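Local coordinates for protein chloride intracellular channel exc-4 (Caenorhabditis elegans, PDB 2YV9) that may insert into membranes to form chloride channels and is required to regulate lumen size as the excretory canal grows, at residues S27-R32 and I244-K249; I53-V58 and K106-P111; L221-L226 and S277-K282. All coordinates share one frame; numbering follows the deposited sequence.

Interaction 1: residues S27-R32 and I244-K249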
# COMPACT_ATOMS: atom_id res chain seq x y z
N SER A 27 -2.23 13.59 11.89
CA SER A 27 -2.02 14.96 11.48
C SER A 27 -0.61 15.40 11.82
O SER A 27 -0.12 15.07 12.89
CB SER A 27 -2.97 15.87 12.24
OG SER A 27 -2.54 17.22 12.15
N GLY A 28 0.04 16.14 10.93
CA GLY A 28 1.35 16.72 11.24
C GLY A 28 1.24 17.99 12.07
O GLY A 28 2.28 18.61 12.40
N ILE A 29 0.04 18.41 12.43
CA ILE A 29 -0.10 19.64 13.29
C ILE A 29 -0.22 19.15 14.73
O ILE A 29 0.50 19.63 15.63
CB ILE A 29 -1.38 20.47 12.90
CG1 ILE A 29 -1.28 21.03 11.48
CG2 ILE A 29 -1.63 21.63 13.88
CD1 ILE A 29 -2.58 21.72 11.03
N ASP A 30 -1.16 18.23 14.95
CA ASP A 30 -1.38 17.61 16.26
C ASP A 30 -1.52 16.11 16.08
O ASP A 30 -2.52 15.64 15.55
CB ASP A 30 -2.62 18.15 16.90
CG ASP A 30 -2.90 17.57 18.28
OD1 ASP A 30 -2.26 16.59 18.69
OD2 ASP A 30 -3.78 18.13 18.96
N ALA A 31 -0.53 15.36 16.53
CA ALA A 31 -0.49 13.91 16.25
C ALA A 31 -1.60 13.10 16.91
O ALA A 31 -1.72 11.90 16.62
CB ALA A 31 0.88 13.31 16.61
N ARG A 32 -2.36 13.70 17.82
CA ARG A 32 -3.51 13.04 18.43
C ARG A 32 -4.71 13.04 17.48
O ARG A 32 -5.66 12.30 17.71
CB ARG A 32 -3.91 13.72 19.72
CG ARG A 32 -2.75 13.69 20.75
CD ARG A 32 -3.04 14.57 21.96
NE ARG A 32 -3.31 15.97 21.60
CZ ARG A 32 -3.38 16.98 22.47
NH1 ARG A 32 -3.18 16.77 23.77
NH2 ARG A 32 -3.64 18.21 22.03
N ILE A 244 -6.74 18.34 6.49
CA ILE A 244 -6.75 18.10 5.07
C ILE A 244 -5.84 19.15 4.40
O ILE A 244 -5.00 18.82 3.57
CB ILE A 244 -8.18 18.18 4.48
CG1 ILE A 244 -9.06 17.05 5.05
CG2 ILE A 244 -8.11 18.07 2.93
CD1 ILE A 244 -10.61 17.17 4.76
N ILE A 245 -6.05 20.42 4.76
CA ILE A 245 -5.25 21.53 4.20
C ILE A 245 -3.78 21.30 4.49
O ILE A 245 -2.93 21.34 3.58
CB ILE A 245 -5.72 22.87 4.75
CG1 ILE A 245 -7.13 23.22 4.26
CG2 ILE A 245 -4.77 23.98 4.31
CD1 ILE A 245 -7.89 24.11 5.25
N HIS A 246 -3.45 20.93 5.72
CA HIS A 246 -2.05 20.73 6.09
C HIS A 246 -1.38 19.57 5.37
O HIS A 246 -0.24 19.66 4.99
CB HIS A 246 -1.95 20.52 7.59
CG HIS A 246 -0.55 20.63 8.10
ND1 HIS A 246 0.24 19.53 8.36
CD2 HIS A 246 0.21 21.72 8.36
CE1 HIS A 246 1.42 19.94 8.78
NE2 HIS A 246 1.44 21.26 8.78
N HIS A 247 -2.17 18.51 5.10
CA HIS A 247 -1.67 17.37 4.39
C HIS A 247 -1.12 17.80 3.04
O HIS A 247 -0.00 17.42 2.68
CB HIS A 247 -2.81 16.33 4.27
CG HIS A 247 -2.52 15.18 3.37
ND1 HIS A 247 -1.95 14.01 3.82
CD2 HIS A 247 -2.77 15.00 2.05
CE1 HIS A 247 -1.87 13.15 2.81
NE2 HIS A 247 -2.34 13.73 1.72
N TYR A 248 -1.91 18.57 2.28
CA TYR A 248 -1.50 18.97 0.94
C TYR A 248 -0.42 20.04 1.09
O TYR A 248 0.53 20.04 0.33
CB TYR A 248 -2.65 19.45 0.09
CG TYR A 248 -3.56 18.32 -0.31
CD1 TYR A 248 -3.29 17.55 -1.41
CD2 TYR A 248 -4.63 17.98 0.49
CE1 TYR A 248 -4.11 16.49 -1.75
CE2 TYR A 248 -5.47 16.95 0.19
CZ TYR A 248 -5.19 16.19 -0.96
OH TYR A 248 -6.01 15.11 -1.23
N LYS A 249 -0.54 20.90 2.10
CA LYS A 249 0.52 21.93 2.27
C LYS A 249 1.87 21.32 2.56
O LYS A 249 2.87 21.73 1.96
CB LYS A 249 0.10 23.02 3.28
CG LYS A 249 -0.93 23.93 2.67
CD LYS A 249 -1.37 25.06 3.56
CE LYS A 249 -0.26 26.00 3.89
NZ LYS A 249 -0.78 27.31 4.37
O HOH W 1 -0.54 16.91 8.34

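Interaction 2: residues I53-V58 and K106-P111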
# COMPACT_ATOMS: atom_id res chain seq x y z
N ILE A 53 -22.55 -3.14 11.67
CA ILE A 53 -23.48 -4.30 11.64
C ILE A 53 -23.07 -5.45 12.58
O ILE A 53 -23.73 -6.51 12.59
CB ILE A 53 -23.69 -4.80 10.21
CG1 ILE A 53 -22.38 -5.28 9.57
CG2 ILE A 53 -24.32 -3.69 9.34
CD1 ILE A 53 -22.57 -5.84 8.15
N GLY A 54 -22.02 -5.25 13.39
CA GLY A 54 -21.56 -6.28 14.34
C GLY A 54 -20.74 -7.42 13.76
O GLY A 54 -20.57 -8.46 14.41
N VAL A 55 -20.19 -7.24 12.56
CA VAL A 55 -19.37 -8.27 11.93
C VAL A 55 -17.94 -8.27 12.52
O VAL A 55 -17.30 -9.32 12.60
CB VAL A 55 -19.35 -8.08 10.38
CG1 VAL A 55 -18.20 -8.81 9.71
CG2 VAL A 55 -20.69 -8.50 9.75
N ALA A 56 -17.44 -7.11 12.92
CA ALA A 56 -16.08 -7.01 13.48
C ALA A 56 -16.04 -6.00 14.64
O ALA A 56 -16.86 -5.08 14.69
CB ALA A 56 -15.08 -6.60 12.39
N ARG A 57 -15.11 -6.19 15.57
CA ARG A 57 -14.68 -5.17 16.48
C ARG A 57 -13.53 -4.43 15.79
O ARG A 57 -12.66 -5.05 15.15
CB ARG A 57 -14.19 -5.75 17.79
CG ARG A 57 -15.27 -6.49 18.57
CD ARG A 57 -14.65 -7.15 19.79
NE ARG A 57 -13.93 -8.37 19.42
CZ ARG A 57 -12.81 -8.81 19.99
NH1 ARG A 57 -12.26 -8.16 21.00
NH2 ARG A 57 -12.26 -9.94 19.57
N VAL A 58 -13.52 -3.11 15.94
CA VAL A 58 -12.55 -2.28 15.26
C VAL A 58 -12.07 -1.19 16.20
O VAL A 58 -12.88 -0.51 16.84
CB VAL A 58 -13.18 -1.61 14.01
CG1 VAL A 58 -12.14 -0.74 13.22
CG2 VAL A 58 -13.83 -2.61 13.14
N LYS A 106 -17.63 -10.97 2.41
CA LYS A 106 -18.22 -12.11 1.69
C LYS A 106 -18.82 -13.07 2.69
O LYS A 106 -19.97 -13.55 2.52
CB LYS A 106 -17.17 -12.80 0.83
CG LYS A 106 -17.71 -13.96 -0.06
CD LYS A 106 -18.40 -13.44 -1.31
CE LYS A 106 -19.03 -14.55 -2.15
NZ LYS A 106 -19.16 -14.15 -3.59
N GLU A 107 -18.05 -13.35 3.74
CA GLU A 107 -18.39 -14.39 4.71
C GLU A 107 -19.70 -14.04 5.39
O GLU A 107 -20.50 -14.93 5.75
CB GLU A 107 -17.29 -14.49 5.73
CG GLU A 107 -17.47 -15.60 6.73
CD GLU A 107 -16.37 -15.60 7.75
OE1 GLU A 107 -15.30 -15.02 7.45
OE2 GLU A 107 -16.60 -16.15 8.85
N PHE A 108 -19.93 -12.74 5.57
CA PHE A 108 -21.15 -12.26 6.21
C PHE A 108 -22.18 -11.62 5.25
O PHE A 108 -23.06 -10.85 5.69
CB PHE A 108 -20.81 -11.36 7.39
CG PHE A 108 -20.14 -12.09 8.51
CD1 PHE A 108 -20.87 -12.89 9.37
CD2 PHE A 108 -18.77 -12.02 8.69
CE1 PHE A 108 -20.24 -13.58 10.41
CE2 PHE A 108 -18.14 -12.69 9.71
CZ PHE A 108 -18.89 -13.49 10.57
N ASN A 109 -22.09 -11.95 3.97
CA ASN A 109 -23.09 -11.51 2.98
C ASN A 109 -23.24 -10.00 2.83
O ASN A 109 -24.35 -9.51 2.57
CB ASN A 109 -24.48 -12.14 3.33
CG ASN A 109 -25.43 -12.18 2.16
OD1 ASN A 109 -26.68 -12.23 2.34
ND2 ASN A 109 -24.89 -12.20 0.94
N VAL A 110 -22.13 -9.24 2.99
CA VAL A 110 -22.17 -7.79 2.91
C VAL A 110 -21.76 -7.33 1.52
O VAL A 110 -20.75 -7.77 1.01
CB VAL A 110 -21.22 -7.17 3.92
CG1 VAL A 110 -21.34 -5.65 3.88
CG2 VAL A 110 -21.52 -7.76 5.33
N PRO A 111 -22.58 -6.52 0.87
CA PRO A 111 -22.35 -6.10 -0.50
C PRO A 111 -21.39 -4.93 -0.64
O PRO A 111 -21.63 -3.97 -1.39
CB PRO A 111 -23.76 -5.65 -0.95
CG PRO A 111 -24.31 -5.09 0.22
CD PRO A 111 -23.87 -5.98 1.36

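Interaction 3: residues L221-L226 and S277-K282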
# COMPACT_ATOMS: atom_id res chain seq x y z
N LEU A 221 -24.40 15.08 -8.07
CA LEU A 221 -23.09 14.96 -7.40
C LEU A 221 -23.20 15.54 -6.00
O LEU A 221 -22.66 14.96 -5.05
CB LEU A 221 -22.04 15.68 -8.18
CG LEU A 221 -20.61 15.70 -7.61
CD1 LEU A 221 -20.11 14.32 -7.57
CD2 LEU A 221 -19.73 16.60 -8.45
N TRP A 222 -23.83 16.72 -5.89
CA TRP A 222 -23.94 17.37 -4.58
C TRP A 222 -24.81 16.52 -3.68
O TRP A 222 -24.59 16.42 -2.46
CB TRP A 222 -24.45 18.80 -4.71
CG TRP A 222 -23.33 19.79 -4.90
CD1 TRP A 222 -23.01 20.47 -6.01
CD2 TRP A 222 -22.43 20.22 -3.89
NE1 TRP A 222 -21.95 21.33 -5.76
CE2 TRP A 222 -21.58 21.15 -4.45
CE3 TRP A 222 -22.26 19.88 -2.55
CZ2 TRP A 222 -20.54 21.74 -3.71
CZ3 TRP A 222 -21.25 20.45 -1.82
CH2 TRP A 222 -20.43 21.37 -2.38
N ALA A 223 -25.83 15.87 -4.26
CA ALA A 223 -26.61 14.95 -3.47
C ALA A 223 -25.80 13.74 -2.91
O ALA A 223 -26.01 13.27 -1.79
CB ALA A 223 -27.80 14.41 -4.26
N TYR A 224 -24.86 13.27 -3.70
CA TYR A 224 -23.97 12.20 -3.30
C TYR A 224 -23.00 12.70 -2.21
O TYR A 224 -22.71 12.00 -1.23
CB TYR A 224 -23.23 11.71 -4.55
CG TYR A 224 -22.19 10.66 -4.34
CD1 TYR A 224 -22.53 9.30 -4.28
CD2 TYR A 224 -20.83 10.99 -4.25
CE1 TYR A 224 -21.60 8.36 -4.06
CE2 TYR A 224 -19.87 10.00 -4.04
CZ TYR A 224 -20.25 8.71 -4.01
OH TYR A 224 -19.33 7.72 -3.82
N ILE A 225 -22.54 13.95 -2.33
CA ILE A 225 -21.70 14.52 -1.25
C ILE A 225 -22.55 14.62 0.04
O ILE A 225 -22.12 14.28 1.16
CB ILE A 225 -21.13 15.87 -1.68
CG1 ILE A 225 -20.11 15.64 -2.83
CG2 ILE A 225 -20.48 16.60 -0.47
CD1 ILE A 225 -19.76 16.87 -3.62
N LEU A 226 -23.78 15.09 -0.09
CA LEU A 226 -24.71 15.08 1.05
C LEU A 226 -24.87 13.68 1.65
O LEU A 226 -24.81 13.53 2.85
CB LEU A 226 -26.05 15.65 0.64
CG LEU A 226 -27.12 15.75 1.74
CD1 LEU A 226 -26.66 16.38 3.07
CD2 LEU A 226 -28.38 16.49 1.16
N SER A 277 -31.56 23.27 -1.81
CA SER A 277 -32.91 23.49 -2.32
C SER A 277 -33.14 22.67 -3.58
O SER A 277 -34.16 21.98 -3.68
CB SER A 277 -33.15 24.96 -2.58
OG SER A 277 -33.09 25.69 -1.35
N ASP A 278 -32.19 22.73 -4.53
CA ASP A 278 -32.25 21.98 -5.79
C ASP A 278 -32.40 20.49 -5.49
O ASP A 278 -33.20 19.78 -6.13
CB ASP A 278 -31.01 22.22 -6.67
CG ASP A 278 -30.94 23.64 -7.24
OD1 ASP A 278 -31.94 24.38 -7.19
OD2 ASP A 278 -29.86 24.02 -7.76
N ILE A 279 -31.64 20.01 -4.50
CA ILE A 279 -31.74 18.59 -4.09
C ILE A 279 -33.13 18.23 -3.57
O ILE A 279 -33.69 17.19 -3.94
CB ILE A 279 -30.69 18.25 -3.02
CG1 ILE A 279 -29.31 18.15 -3.67
CG2 ILE A 279 -31.00 16.94 -2.25
CD1 ILE A 279 -28.27 18.30 -2.70
N ARG A 280 -33.65 19.08 -2.69
CA ARG A 280 -34.99 18.92 -2.13
C ARG A 280 -36.07 18.97 -3.22
O ARG A 280 -37.01 18.17 -3.18
CB ARG A 280 -35.28 19.99 -1.07
CG ARG A 280 -34.44 19.86 0.21
CD ARG A 280 -34.87 20.84 1.32
NE ARG A 280 -34.58 22.25 1.01
CZ ARG A 280 -35.42 23.10 0.42
NH1 ARG A 280 -36.64 22.73 0.02
NH2 ARG A 280 -35.03 24.36 0.21
N VAL A 281 -35.91 19.85 -4.21
CA VAL A 281 -36.95 20.01 -5.23
C VAL A 281 -36.91 18.92 -6.30
O VAL A 281 -37.76 18.90 -7.20
CB VAL A 281 -36.93 21.41 -5.90
CG1 VAL A 281 -36.83 22.51 -4.85
CG2 VAL A 281 -35.82 21.52 -6.94
N LYS A 282 -35.93 18.03 -6.22
CA LYS A 282 -35.89 16.85 -7.07
C LYS A 282 -36.04 15.55 -6.26
O LYS A 282 -36.00 14.46 -6.82
CB LYS A 282 -34.60 16.84 -7.88
CG LYS A 282 -34.39 18.10 -8.70
CD LYS A 282 -33.09 18.04 -9.49
CE LYS A 282 -32.73 19.40 -10.11
NZ LYS A 282 -31.54 19.33 -11.00

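Interaction 1: residues S27-R32 and I244-K249
H246, on helix 241-251, extends its imidazole across the turn at G28 and I29, in the loop that follows strand 19-25. Its CB starts the contact beside the terminal methyl of I29, with I29 CD1 3.7 Å away. With CG anti to the backbone N (chi1 -166°), the ring is carried outward from the helix and brings one face against I29. I29 CG1 sits over the centre of that face, 3.5 Å from the ring centroid and 14° off the normal, a CH-pi contact in which CG and CD2 of H246 are the nearest ring atoms. At the far rim, H246 CE1 comes within 3.8 Å of G28 C. Glycine suits that place, because a CB there would lie only about 3.2 Å from H246 CE1. At the ring's edge, in its plane, a water lies 2.7 Å from H246 ND1 and accepts from G28 N at 2.8 Å. The turn is shaped by S27, whose OG accepts from I29 N at 2.9 Å in an ST turn and also bonds D243, a residue of the same helix as H246. The pairing joins the thioredoxin-like N-terminal domain of this GST fold to its helical C-terminal part. Between the two segments themselves, a CH-pi contact and a bridging water help to set how the imidazole lies, while S27 to D243 is a direct hydrogen bond across the domains.

Interaction 2: residues I53-V58 and K106-P111
V55 holds CG1 trans to its own backbone nitrogen (chi1 162°), while F108 turns CG away from its carbonyl carbon (chi1 -67°), and the two side chains slide past each other in opposite directions. In the thioredoxin-like N-terminal domain, V55 follows the Schellman motif that ends helix 38-52, and F108 lies within the one that ends helix 94-107. G54 takes the positive phi of the first (79°), easiest for a residue without a side chain, and releases the chain toward strand 57-63. V55 then uses both branches: CG1 approaches F108 CD2 to 3.4 Å, and CG2 packs 3.7 Å from F108 CB. Its compact, beta-branched shape suits a buried position that also rests on L50. With an alanine here, both methyls against F108 are gone, which would probably open a gap beside the ring and leave F108 less firmly placed. I53 to V58 close a stretch predicted to become a transmembrane helix on insertion, so this contact probably belongs to the soluble form. A second pair reaches tip to tip, I53 CD1 meeting V110 CG2 at 3.6 Å. Between F108 and V110, N109 supplies the positive phi of the second motif, its backbone N donating to K106 O at 3.0 Å.

Interaction 3: residues L221-L226 and S277-K282
Within 221-226 and 277-282 the backbones come nearest at A223 and I279, their CA atoms 6.3 Å apart. Such an approach suits alanine, whose single methyl takes little space between the backbones: A223 CB stands 4.1 Å from I279 CG1. I279 does the reaching and contributes more than half of the surface buried here. Its CG1 branch points away from its own carbonyl carbon (chi1 -75°), and the nearly extended second torsion carries CD1 across to the opposing helix. That methyl comes to rest against main chain as much as side chain, 3.8 Å from A223 N and 4.0 Å from W222 C, the carbonyl carbon. L226, one turn along from W222, adds its CD2, 4.3 Å from I279 CD1. These separations are comfortable for methyl and methylene groups and show no sign of strain. W222 offers its CB to I279, but its indole leads off elsewhere, with I225 CD1 over one face of the ring and NE1 bonded to I214 O. Isoleucine fits because it is long enough to reach the facing helix and wholly apolar, so it brings no polar atom into this buried spot. The contact is plain packing in the helical C-terminal part of the fold. Around it, L226 also touches L276 of helix 273-280, and I279 meets A285, the last modelled residue. Helix 219-228 meets other helices too: Y224 packs on helix 190-210 and bonds D192, and L221 lies against L168 and I171 of helix 155-178.

How the interactions relate
The three contacts are spread widely through the molecule, their centres about 30 Å apart in each pairing, and none touches another. The nearest atoms of interactions 1 and 3 are about 11 Å apart, those of 2 and 3 about 12 Å, and those of 1 and 2 about 15 Å. Interaction 2 ties together parts of the N-terminal domain and is nested within the span of chain closed by interaction 1, which bridges to the helical part. Interaction 3 belongs to that helical part alone; its segments alternate with those of interaction 1 along the chain, whereas interaction 2 closes before interaction 3 opens. The calcium ligands Q78, P80 and T92 come from none of the six segments.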